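Local coordinates for CMP/dCMP-type deaminase domain-containing protein (Aspergillus oryzae RIB40, PDB 7DS1), which probably deaminates the ribitylamino-pyrimidine phosphate DARIPP, using a bound zinc ion, in fungal riboflavin biosynthesis, at residues I31-K36 with K92-V97. Sequence-based numbering, arbitrary orientation.
Sequences ILVSRK and KLVMYV
Two antiparallel neighbours in the five-stranded sheet of the zinc deaminase meet here, Ile-31, Val-33 and Arg-35 forming the hydrogen-bonded pairs with Tyr-96, Val-94 and Lys-92. Each pair closes with two backbone bonds, among them Val-33 N to Val-94 O at 2.8 Å. On the face carrying these three pairs, Arg-35 reaches along the sheet to the phenol of Tyr-96. Its chain runs extended to CD and then bends (chi3 -68°), which turns NH1 and NH2 end-on to the same oxygen: Tyr-96 OH sits in the guanidinium plane, 2.9 Å from NH1 and 2.8 Å from NH2 of Arg-35. The guanidinium and the Tyr-96 ring are turned 70° to each other. Val-94 CG2 lies over one guanidinium face, 3.8 Å from Arg-35 NH1, and Val-33 CG2 touches the ring edge of Tyr-96 at CD2 (4.0 Å). The hydroxyl also bonds His-5 of helix 4-16, while Asp-45 forms a salt bridge with NH2 of Arg-35, probably offsetting its buried charge. A water links Lys-36 O with Lys-92 NZ, and that amine also forms a salt bridge with Glu-37. On the other face, Leu-32 CD1 packs 4.1 Å from Met-95 CB, and both side chains rest on Cys-66 of helix 62-73, with Met-95 also touching Glu-63, a residue of the zinc-binding site. A mixed sheet of order 2-1-3-4-5 between helices, with helix 62-73 against one face, is the core of the cytidine deaminase fold.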
loop_
_atom_site.group_PDB
_atom_site.type_symbol
_atom_site.label_atom_id
_atom_site.label_comp_id
_atom_site.label_asym_id
_atom_site.label_seq_id
_atom_site.Cartn_x
_atom_site.Cartn_y
_atom_site.Cartn_z
ATOM N N ILE A 31 2.867 3.677 -3.318
ATOM C CA ILE A 31 3.995 3.891 -4.226
ATOM C C ILE A 31 4.933 2.697 -4.113
ATOM O O ILE A 31 5.377 2.363 -3.010
ATOM C CB ILE A 31 4.764 5.188 -3.904
ATOM C CG1 ILE A 31 3.880 6.421 -4.124
ATOM C CG2 ILE A 31 6.035 5.293 -4.770
ATOM C CD1 ILE A 31 4.504 7.727 -3.592
ATOM N N LEU A 32 5.257 2.080 -5.249
ATOM C CA LEU A 32 6.167 0.940 -5.292
ATOM C C LEU A 32 7.551 1.415 -5.734
ATOM O O LEU A 32 7.682 2.072 -6.774
ATOM C CB LEU A 32 5.628 -0.127 -6.245
ATOM C CG LEU A 32 6.450 -1.412 -6.371
ATOM C CD1 LEU A 32 6.494 -2.143 -5.045
ATOM C CD2 LEU A 32 5.860 -2.295 -7.468
ATOM N N VAL A 33 8.573 1.097 -4.932
ATOM C CA VAL A 33 9.926 1.625 -5.105
ATOM C C VAL A 33 10.903 0.468 -5.260
ATOM O O VAL A 33 10.808 -0.529 -4.536
ATOM C CB VAL A 33 10.331 2.501 -3.898
ATOM C CG1 VAL A 33 11.781 2.985 -4.022
ATOM C CG2 VAL A 33 9.384 3.695 -3.760
ATOM N N SER A 34 11.852 0.611 -6.191
ATOM C CA SER A 34 12.993 -0.296 -6.301
ATOM C C SER A 34 14.201 0.385 -5.669
ATOM O O SER A 34 14.589 1.480 -6.088
ATOM C CB SER A 34 13.278 -0.670 -7.756
ATOM O OG SER A 34 14.556 -1.292 -7.891
ATOM N N ARG A 35 14.775 -0.261 -4.658
ATOM C CA ARG A 35 15.778 0.336 -3.791
ATOM C C ARG A 35 17.018 -0.545 -3.776
ATOM O O ARG A 35 16.913 -1.773 -3.732
ATOM C CB ARG A 35 15.215 0.492 -2.362
ATOM C CG ARG A 35 16.203 0.987 -1.315
ATOM C CD ARG A 35 15.441 1.458 -0.078
ATOM N NE ARG A 35 14.661 2.660 -0.375
ATOM C CZ ARG A 35 13.563 3.023 0.278
ATOM N NH1 ARG A 35 13.091 2.279 1.278
ATOM N NH2 ARG A 35 12.937 4.136 -0.075
ATOM N N LYS A 36 18.189 0.082 -3.827
ATOM C CA LYS A 36 19.433 -0.668 -3.722
ATOM C C LYS A 36 19.574 -1.265 -2.324
ATOM O O LYS A 36 19.261 -0.619 -1.323
ATOM C CB LYS A 36 20.628 0.239 -4.027
ATOM C CG LYS A 36 21.919 -0.500 -4.321
ATOM C CD LYS A 36 22.413 -0.215 -5.734
ATOM C CE LYS A 36 23.869 -0.618 -5.908
ATOM N NZ LYS A 36 24.818 0.504 -5.647
ATOM N N LYS A 92 15.819 -4.272 -4.100
ATOM C CA LYS A 92 14.618 -4.816 -3.482
ATOM C C LYS A 92 13.424 -3.925 -3.789
ATOM O O LYS A 92 13.554 -2.704 -3.913
ATOM C CB LYS A 92 14.787 -4.940 -1.960
ATOM C CG LYS A 92 15.131 -3.612 -1.282
ATOM C CD LYS A 92 15.348 -3.784 0.211
ATOM C CE LYS A 92 16.205 -2.654 0.770
ATOM N NZ LYS A 92 16.807 -3.015 2.100
ATOM N N LEU A 93 12.257 -4.551 -3.903
ATOM C CA LEU A 93 11.000 -3.828 -4.045
ATOM C C LEU A 93 10.387 -3.571 -2.674
ATOM O O LEU A 93 10.237 -4.497 -1.870
ATOM C CB LEU A 93 10.018 -4.624 -4.905
ATOM C CG LEU A 93 10.376 -4.743 -6.383
ATOM C CD1 LEU A 93 9.450 -5.752 -7.061
ATOM C CD2 LEU A 93 10.301 -3.385 -7.093
ATOM N N VAL A 94 10.046 -2.311 -2.410
ATOM C CA VAL A 94 9.331 -1.928 -1.198
ATOM C C VAL A 94 8.124 -1.102 -1.611
ATOM O O VAL A 94 8.168 -0.368 -2.602
ATOM C CB VAL A 94 10.227 -1.136 -0.215
ATOM C CG1 VAL A 94 11.473 -1.938 0.148
ATOM C CG2 VAL A 94 10.630 0.217 -0.807
ATOM N N MET A 95 7.032 -1.225 -0.855
ATOM C CA MET A 95 5.827 -0.453 -1.137
ATOM C C MET A 95 5.509 0.447 0.046
ATOM O O MET A 95 5.485 -0.016 1.193
ATOM C CB MET A 95 4.621 -1.353 -1.447
ATOM C CG MET A 95 3.404 -0.552 -1.928
ATOM S SD MET A 95 1.918 -1.566 -2.160
ATOM C CE MET A 95 2.200 -2.241 -3.806
ATOM N N TYR A 96 5.308 1.733 -0.240
ATOM C CA TYR A 96 4.766 2.696 0.709
ATOM C C TYR A 96 3.264 2.769 0.499
ATOM O O TYR A 96 2.796 2.812 -0.638
ATOM C CB TYR A 96 5.397 4.079 0.499
ATOM C CG TYR A 96 6.861 4.107 0.859
ATOM C CD1 TYR A 96 7.270 4.466 2.139
ATOM C CD2 TYR A 96 7.834 3.741 -0.073
ATOM C CE1 TYR A 96 8.611 4.481 2.483
ATOM C CE2 TYR A 96 9.176 3.749 0.263
ATOM C CZ TYR A 96 9.554 4.119 1.540
ATOM O OH TYR A 96 10.879 4.132 1.881
ATOM N N VAL A 97 2.507 2.724 1.598
ATOM C CA VAL A 97 1.044 2.810 1.570
ATOM C C VAL A 97 0.603 3.649 2.764
ATOM O O VAL A 97 1.137 3.483 3.860
ATOM C CB VAL A 97 0.381 1.412 1.626
ATOM C CG1 VAL A 97 -1.066 1.485 1.167
ATOM C CG2 VAL A 97 1.146 0.373 0.797
HETATM O O HOH W 1 18.703 -0.813 1.434
#